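Local coordinates for Ulp1-like SUMO protease (Chaetomium thermophilum, PDB 6DG4), which probably removes SUMO from modified proteins as a Ulp1-type cysteine protease of peptidase family C48, of which this chain is the C-terminal catalytic domain, at residues A[91-96]-A[111-117]; A[118-123]-A[176-180]; A[15-19]-A[246-250]. All coordinates share one frame; numbering follows the deposited sequence.

Contact 1 of 3, residues A[91-96]-A[111-117]; sequences AFTSFF and LLRRANV. With SO4 (sulfate ion), chain B.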
# COMPACT_ATOMS: atom_id res chain seq x y z
N ALA A 91 2.44 7.00 3.22
CA ALA A 91 3.08 5.79 2.74
C ALA A 91 4.58 6.00 2.68
O ALA A 91 5.06 7.12 2.49
CB ALA A 91 2.58 5.41 1.35
N PHE A 92 5.30 4.90 2.80
CA PHE A 92 6.75 4.90 2.71
C PHE A 92 7.20 4.20 1.44
O PHE A 92 6.48 3.40 0.84
CB PHE A 92 7.35 4.22 3.94
CG PHE A 92 7.30 5.07 5.17
CD1 PHE A 92 6.16 5.09 5.95
CD2 PHE A 92 8.37 5.86 5.53
CE1 PHE A 92 6.11 5.88 7.08
CE2 PHE A 92 8.31 6.65 6.66
CZ PHE A 92 7.18 6.66 7.43
N THR A 93 8.43 4.54 1.03
CA THR A 93 9.04 3.93 -0.13
C THR A 93 9.69 2.60 0.25
O THR A 93 9.73 2.20 1.42
CB THR A 93 10.10 4.85 -0.73
OG1 THR A 93 11.25 4.87 0.13
CG2 THR A 93 9.55 6.27 -0.93
N SER A 94 10.26 1.94 -0.76
CA SER A 94 10.95 0.68 -0.56
C SER A 94 12.25 0.84 0.21
O SER A 94 12.85 -0.16 0.62
CB SER A 94 11.23 0.01 -1.91
OG SER A 94 12.28 0.66 -2.62
N PHE A 95 12.71 2.08 0.42
CA PHE A 95 13.93 2.30 1.18
C PHE A 95 13.69 2.32 2.67
O PHE A 95 14.65 2.21 3.44
CB PHE A 95 14.57 3.62 0.73
CG PHE A 95 15.08 3.59 -0.68
CD1 PHE A 95 16.36 3.13 -0.94
CD2 PHE A 95 14.28 3.97 -1.74
CE1 PHE A 95 16.84 3.08 -2.24
CE2 PHE A 95 14.75 3.92 -3.04
CZ PHE A 95 16.03 3.47 -3.29
N PHE A 96 12.44 2.42 3.12
CA PHE A 96 12.21 2.62 4.55
C PHE A 96 12.53 1.36 5.35
O PHE A 96 13.30 1.41 6.31
CB PHE A 96 10.80 3.09 4.83
CG PHE A 96 10.55 3.34 6.28
CD1 PHE A 96 11.07 4.47 6.89
CD2 PHE A 96 9.86 2.44 7.05
CE1 PHE A 96 10.87 4.70 8.23
CE2 PHE A 96 9.66 2.67 8.40
CZ PHE A 96 10.16 3.80 8.98
N LEU A 111 13.57 9.98 6.26
CA LEU A 111 12.47 9.27 5.63
C LEU A 111 11.15 9.54 6.36
O LEU A 111 10.11 9.72 5.72
CB LEU A 111 12.76 7.78 5.54
CG LEU A 111 13.90 7.35 4.61
CD1 LEU A 111 14.02 5.84 4.60
CD2 LEU A 111 13.69 7.87 3.19
N LEU A 112 11.18 9.60 7.70
CA LEU A 112 9.98 9.95 8.45
C LEU A 112 9.49 11.34 8.08
O LEU A 112 8.29 11.54 7.84
CB LEU A 112 10.26 9.87 9.95
CG LEU A 112 10.46 8.44 10.47
CD1 LEU A 112 11.08 8.45 11.85
CD2 LEU A 112 9.14 7.70 10.48
N ARG A 113 10.40 12.31 8.01
CA ARG A 113 10.00 13.67 7.66
C ARG A 113 9.44 13.74 6.24
O ARG A 113 8.46 14.46 5.99
CB ARG A 113 11.18 14.62 7.85
CG ARG A 113 11.52 14.85 9.31
CD ARG A 113 12.56 15.95 9.51
NE ARG A 113 13.87 15.62 8.93
CZ ARG A 113 14.83 14.94 9.56
NH1 ARG A 113 14.63 14.47 10.78
NH2 ARG A 113 15.98 14.71 8.95
N ARG A 114 10.02 13.00 5.30
CA ARG A 114 9.53 13.02 3.93
C ARG A 114 8.14 12.42 3.82
O ARG A 114 7.36 12.81 2.94
CB ARG A 114 10.51 12.29 3.01
CG ARG A 114 11.56 13.20 2.38
CD ARG A 114 12.74 12.43 1.81
NE ARG A 114 13.60 13.27 0.96
CZ ARG A 114 14.37 14.26 1.41
NH1 ARG A 114 14.39 14.56 2.70
NH2 ARG A 114 15.12 14.95 0.56
N ALA A 115 7.80 11.48 4.70
CA ALA A 115 6.46 10.92 4.79
C ALA A 115 5.53 11.74 5.67
O ALA A 115 4.38 11.35 5.87
CB ALA A 115 6.53 9.49 5.33
N ASN A 116 6.01 12.87 6.20
CA ASN A 116 5.21 13.74 7.06
C ASN A 116 4.72 13.01 8.31
O ASN A 116 3.60 13.21 8.78
CB ASN A 116 4.07 14.39 6.28
CG ASN A 116 4.60 15.38 5.27
OD1 ASN A 116 5.31 16.32 5.63
ND2 ASN A 116 4.29 15.15 4.00
N VAL A 117 5.60 12.18 8.86
CA VAL A 117 5.36 11.48 10.11
C VAL A 117 6.24 12.15 11.16
O VAL A 117 7.44 11.87 11.26
CB VAL A 117 5.68 9.98 9.98
CG1 VAL A 117 5.48 9.28 11.30
CG2 VAL A 117 4.80 9.35 8.91
S SO4 B . 15.95 16.84 5.69
O1 SO4 B . 14.65 16.34 6.13
O2 SO4 B . 16.09 16.63 4.25
O3 SO4 B . 17.01 16.11 6.39
O4 SO4 B . 16.06 18.26 5.99

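Contact 2 of 3, residues A[118-123]-A[176-180]; sequences RKANFL and VLEDQ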
# COMPACT_ATOMS: atom_id res chain seq x y z
N ARG A 118 5.64 13.04 11.95
CA ARG A 118 6.33 13.78 12.99
C ARG A 118 5.59 13.62 14.31
O ARG A 118 4.41 13.27 14.34
CB ARG A 118 6.43 15.27 12.63
CG ARG A 118 7.30 15.54 11.41
CD ARG A 118 7.24 17.00 11.02
NE ARG A 118 8.18 17.34 9.95
CZ ARG A 118 7.93 17.21 8.65
NH1 ARG A 118 6.77 16.75 8.22
NH2 ARG A 118 8.86 17.55 7.77
N LYS A 119 6.30 13.86 15.40
CA LYS A 119 5.68 13.74 16.72
C LYS A 119 4.41 14.57 16.81
O LYS A 119 3.39 14.10 17.32
CB LYS A 119 6.68 14.17 17.80
CG LYS A 119 6.16 14.04 19.23
CD LYS A 119 7.23 14.45 20.23
CE LYS A 119 6.73 14.34 21.66
NZ LYS A 119 7.77 14.75 22.63
N ALA A 120 4.44 15.81 16.31
CA ALA A 120 3.32 16.72 16.51
C ALA A 120 2.03 16.23 15.85
O ALA A 120 0.94 16.48 16.37
CB ALA A 120 3.67 18.12 16.01
N ASN A 121 2.13 15.57 14.69
CA ASN A 121 0.93 15.16 13.97
C ASN A 121 0.70 13.66 13.98
O ASN A 121 -0.28 13.19 13.39
CB ASN A 121 0.98 15.66 12.51
CG ASN A 121 1.99 14.92 11.67
OD1 ASN A 121 3.17 14.88 12.00
ND2 ASN A 121 1.54 14.32 10.57
N PHE A 122 1.56 12.89 14.65
CA PHE A 122 1.50 11.43 14.56
C PHE A 122 0.11 10.89 14.87
O PHE A 122 -0.44 10.10 14.09
CB PHE A 122 2.55 10.81 15.49
CG PHE A 122 2.69 9.33 15.32
CD1 PHE A 122 3.46 8.82 14.30
CD2 PHE A 122 2.04 8.45 16.17
CE1 PHE A 122 3.59 7.46 14.13
CE2 PHE A 122 2.17 7.09 16.01
CZ PHE A 122 2.95 6.60 14.98
N LEU A 123 -0.46 11.27 16.01
CA LEU A 123 -1.77 10.74 16.39
C LEU A 123 -2.90 11.26 15.51
O LEU A 123 -4.00 10.69 15.57
CB LEU A 123 -2.05 11.04 17.87
CG LEU A 123 -1.08 10.40 18.86
CD1 LEU A 123 -1.46 10.80 20.28
CD2 LEU A 123 -1.08 8.90 18.73
N VAL A 176 9.05 7.78 17.77
CA VAL A 176 8.43 9.02 17.30
C VAL A 176 7.72 9.75 18.44
O VAL A 176 7.84 10.97 18.58
CB VAL A 176 7.47 8.73 16.13
CG1 VAL A 176 6.72 9.99 15.75
CG2 VAL A 176 8.23 8.17 14.93
N LEU A 177 6.96 9.02 19.25
CA LEU A 177 6.08 9.66 20.22
C LEU A 177 6.80 10.10 21.50
O LEU A 177 6.29 10.99 22.19
CB LEU A 177 4.91 8.74 20.59
CG LEU A 177 3.78 8.72 19.56
CD1 LEU A 177 2.73 7.69 19.95
CD2 LEU A 177 3.16 10.10 19.42
N GLU A 178 7.94 9.51 21.84
CA GLU A 178 8.75 9.95 22.99
C GLU A 178 7.89 9.92 24.25
O GLU A 178 7.31 8.86 24.57
CB GLU A 178 9.39 11.30 22.68
CG GLU A 178 10.25 11.32 21.45
CD GLU A 178 10.88 12.67 21.19
OE1 GLU A 178 10.41 13.69 21.74
OE2 GLU A 178 11.85 12.72 20.42
N ASP A 179 7.79 11.02 25.00
CA ASP A 179 7.03 11.05 26.24
C ASP A 179 5.53 10.94 26.03
O ASP A 179 4.79 10.85 27.01
CB ASP A 179 7.36 12.30 27.07
CG ASP A 179 7.05 13.61 26.34
OD1 ASP A 179 6.76 13.59 25.13
OD2 ASP A 179 7.14 14.67 26.99
N GLN A 180 5.06 10.95 24.78
CA GLN A 180 3.65 10.72 24.48
C GLN A 180 3.33 9.25 24.22
O GLN A 180 2.17 8.93 23.94
CB GLN A 180 3.22 11.58 23.29
CG GLN A 180 3.54 13.07 23.44
CD GLN A 180 2.88 13.68 24.66
OE1 GLN A 180 1.67 13.58 24.84
NE2 GLN A 180 3.68 14.34 25.50

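Contact 3 of 3, residues A[15-19]-A[246-250]; sequences LSEEW and GDFTL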
# COMPACT_ATOMS: atom_id res chain seq x y z
N LEU A 15 -12.48 -4.49 -16.43
CA LEU A 15 -12.35 -3.17 -17.01
C LEU A 15 -13.20 -3.01 -18.27
O LEU A 15 -13.51 -3.98 -18.97
CB LEU A 15 -10.89 -2.91 -17.39
CG LEU A 15 -9.90 -2.76 -16.24
CD1 LEU A 15 -8.48 -2.87 -16.77
CD2 LEU A 15 -10.08 -1.44 -15.54
N SER A 16 -13.55 -1.76 -18.56
CA SER A 16 -14.16 -1.43 -19.84
C SER A 16 -13.22 -1.76 -20.99
O SER A 16 -12.01 -1.93 -20.82
CB SER A 16 -14.44 0.07 -19.90
OG SER A 16 -13.23 0.78 -20.08
N GLU A 17 -13.79 -1.85 -22.19
CA GLU A 17 -12.96 -2.14 -23.36
C GLU A 17 -11.91 -1.06 -23.59
O GLU A 17 -10.77 -1.37 -23.96
CB GLU A 17 -13.84 -2.34 -24.60
CG GLU A 17 -14.43 -3.75 -24.67
CD GLU A 17 -15.41 -3.95 -25.81
OE1 GLU A 17 -15.29 -3.28 -26.85
OE2 GLU A 17 -16.32 -4.80 -25.65
N GLU A 18 -12.26 0.21 -23.34
CA GLU A 18 -11.27 1.28 -23.50
C GLU A 18 -10.08 1.05 -22.58
O GLU A 18 -8.92 1.17 -23.01
CB GLU A 18 -11.92 2.64 -23.21
CG GLU A 18 -10.94 3.84 -23.17
CD GLU A 18 -11.00 4.68 -21.87
OE1 GLU A 18 -12.09 5.14 -21.45
OE2 GLU A 18 -9.92 4.90 -21.29
N TRP A 19 -10.33 0.73 -21.31
CA TRP A 19 -9.20 0.57 -20.39
C TRP A 19 -8.44 -0.72 -20.66
O TRP A 19 -7.21 -0.76 -20.54
CB TRP A 19 -9.67 0.67 -18.95
CG TRP A 19 -9.79 2.09 -18.51
CD1 TRP A 19 -10.93 2.76 -18.20
CD2 TRP A 19 -8.71 3.02 -18.34
NE1 TRP A 19 -10.63 4.06 -17.85
CE2 TRP A 19 -9.28 4.24 -17.93
CE3 TRP A 19 -7.33 2.94 -18.49
CZ2 TRP A 19 -8.51 5.37 -17.66
CZ3 TRP A 19 -6.56 4.06 -18.22
CH2 TRP A 19 -7.16 5.26 -17.81
N GLY A 246 -11.11 10.17 -11.12
CA GLY A 246 -11.84 10.02 -12.36
C GLY A 246 -12.51 8.66 -12.40
O GLY A 246 -13.24 8.29 -11.48
N ASP A 247 -12.23 7.88 -13.45
CA ASP A 247 -12.86 6.57 -13.56
C ASP A 247 -12.50 5.68 -12.38
O ASP A 247 -13.25 4.76 -12.05
CB ASP A 247 -12.41 5.87 -14.84
CG ASP A 247 -13.03 6.44 -16.09
OD1 ASP A 247 -13.63 7.53 -16.06
OD2 ASP A 247 -12.92 5.75 -17.11
N PHE A 248 -11.35 5.93 -11.75
CA PHE A 248 -10.84 5.05 -10.70
C PHE A 248 -10.89 5.69 -9.32
O PHE A 248 -10.19 5.25 -8.40
CB PHE A 248 -9.45 4.54 -11.06
CG PHE A 248 -9.43 3.78 -12.35
CD1 PHE A 248 -10.21 2.64 -12.50
CD2 PHE A 248 -8.69 4.21 -13.44
CE1 PHE A 248 -10.25 1.95 -13.69
CE2 PHE A 248 -8.72 3.51 -14.63
CZ PHE A 248 -9.50 2.39 -14.76
N THR A 249 -11.73 6.71 -9.12
CA THR A 249 -11.96 7.18 -7.77
C THR A 249 -12.43 6.02 -6.89
O THR A 249 -13.12 5.10 -7.34
CB THR A 249 -12.97 8.32 -7.75
OG1 THR A 249 -13.11 8.78 -6.40
CG2 THR A 249 -14.33 7.87 -8.27
N LEU A 250 -12.02 6.07 -5.63
CA LEU A 250 -12.44 5.10 -4.63
C LEU A 250 -13.66 5.58 -3.84
O LEU A 250 -14.03 4.95 -2.85
CB LEU A 250 -11.27 4.75 -3.71
CG LEU A 250 -10.07 4.06 -4.39
CD1 LEU A 250 -8.82 4.08 -3.51
CD2 LEU A 250 -10.40 2.63 -4.79
O HOH W 1 -12.65 7.06 -19.47

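Contact 1 of 3, residues A[91-96]-A[111-117]
Phe92 lays one face of its ring against the methyl of Ala115, a CH-pi contact just past the end of helix 109-114, in the Ulp1-family catalytic domain. The Ala115 CB carbon stands 3.8 Å from the ring centroid and 23° off the normal. On the opposite face Phe96 CZ is offset toward the rim, so the Phe92 ring is held between a methyl and a second aromatic ring. Phe92 CZ also meets Leu112 CD2 at 3.8 Å and Val117 CG2 at 3.9 Å, both approaching obliquely. Leu111 CB lies at the edge of the Phe96 ring, 4.0 Å from Phe96 CD1; Phe96 CG is anti to the backbone N (chi1 -178°), which brings a face of the Phe96 ring over Phe92 CD2. Ile128 and Ile130 of strand 127-134 extend this apolar cluster into the sheet.

Further out, both backbones are shaped by capping: Asn116, with positive phi, closes the helix in a Schellman motif, and Thr93 OG1 accepts from Phe95 N at the turn into helix 96-103. On the solvent side, a sulfate probably from the crystallisation liquor is gripped by two N-H groups of the Arg113 guanidinium edge, NE to O1 at 3.0 Å (171°) and NH2 to O3, while Arg114 NH1 donates to O2.

Contact 2 of 3, residues A[118-123]-A[176-180]
Lys119 reaches across the C-terminal end of helix 163-177 and ends in a salt-bridge network with Glu178 and Asp179, joining the loop before strand 127-134 of the Ulp1-type catalytic domain to that helix end. From CB onward the chain is fully extended, with CG anti to the backbone N (chi1 -178°), and its carbons run in turn beside Val176 O, Glu178 OE1 and Leu177 O. The Lys119 CB atom lies 3.5 Å from Val176 O, and CG keeps close to the same carbonyl oxygen. Next, CD comes near Glu178 OE1. The Lys119 CE carbon then passes 3.4 Å from Leu177 O and also touches Gln180 CG, so the lysine chain runs beside the carbonyls at the helix end before its charge is met. At the tip, Lys119 NZ donates to Glu178 OE1 at 3.0 Å, on the anti side, and to Asp179 OD1 at 2.9 Å, on the syn side; both approaches are tilted out of the carboxylate planes, that to Asp179 more (34°).

Asp179 OD1 is gripped twice: Gln180 NE2 approaches from above the carboxylate plane, on the opposite face from the lysine. Two carboxylates around one ammonium group would be expected to favour its charged form.

Beside the lysine, apolar side chains meet. The ring of Phe122 is touched by both helix residues, Val176 CG1 at CD1 and Leu177 CD2 at CD2, each side chain crossing it at about a right angle; Trp186 also packs on Phe122 and Leu177. Within the loop, Asn121 OD1 accepts from Arg118 N, while Asn121 ND2 hydrogen-bonds to Asn116 O. At the margin of this cluster, Leu123 CD2 rests 4.2 Å from Leu177 CD1.

Contact 3 of 3, residues A[15-19]-A[246-250]
Asp247 OD2 is held by two donors, the indole N-H of Trp19 and a water molecule. The Trp19 NE1 atom donates to Asp247 OD2 over 2.9 Å at 166°, a nearly straight bond with the oxygen lying in the indole plane, but NE1 sits on the anti side of the carboxylate and is tilted out of its plane. The ring and carboxylate planes are steeply inclined to each other. The water gives its second hydrogen to Glu18 OE1, 2.8 Å away, and so spans two acidic groups whose oxygens, Glu18 OE1 and Asp247 OD2, are 4.5 Å apart. That bridge probably eases the mutual repulsion of the two carboxylates.

Next to this polar link, Phe248 turns its edge to the face of Trp19 in an edge-to-face aromatic pair. The ring planes are inclined at 59°, and the centroid of the indole five-membered ring is 4.6 Å from that of Phe248. The closest approach is Phe248 CE2 over Trp19 CE2 at 3.4 Å, while Glu18 OE2 lies over the opposite indole face. Leu15 adds an apolar contact from CD2 to Phe248 CE1. With CG anti to its carbonyl carbon (chi1 -83°), Trp19 directs the indole out from the first turn of its helix toward both partners. That turn is itself capped by Ser16, whose OG accepts from Trp19 N at 3.2 Å.

The contact thus ties the start of helix 17-27 to the loop after helix 228-241. Ala237 of this latter helix touches both Trp19 and Phe248, Asn241 packs on Trp19, and Arg234 meets Leu15, while Thr249 and Leu250 continue toward Tyr75 of helix 62-80.

Contacts 1 and 2 follow one another along the chain, their centres about 15 Å apart, both on one side of the chain's centre and in the Ulp1-type catalytic domain. The chain passes directly from residues 111-117 into 118-123, so the connection between helix 109-114 and strand 127-134 serves both. They touch at several points, among them Val117 CG1 on Phe122 CD1 and Leu112 CD1 on Val176 CG2, forming a continuous path from strand 89-91, at the edge of the mixed sheet, to helix 163-177. Contact 3 lies on the opposite side of the chain's centre, about 29 Å from contact 1 and about 39 Å from contact 2 between centres. Its segments bracket both others in sequence, bringing the two terminal regions together.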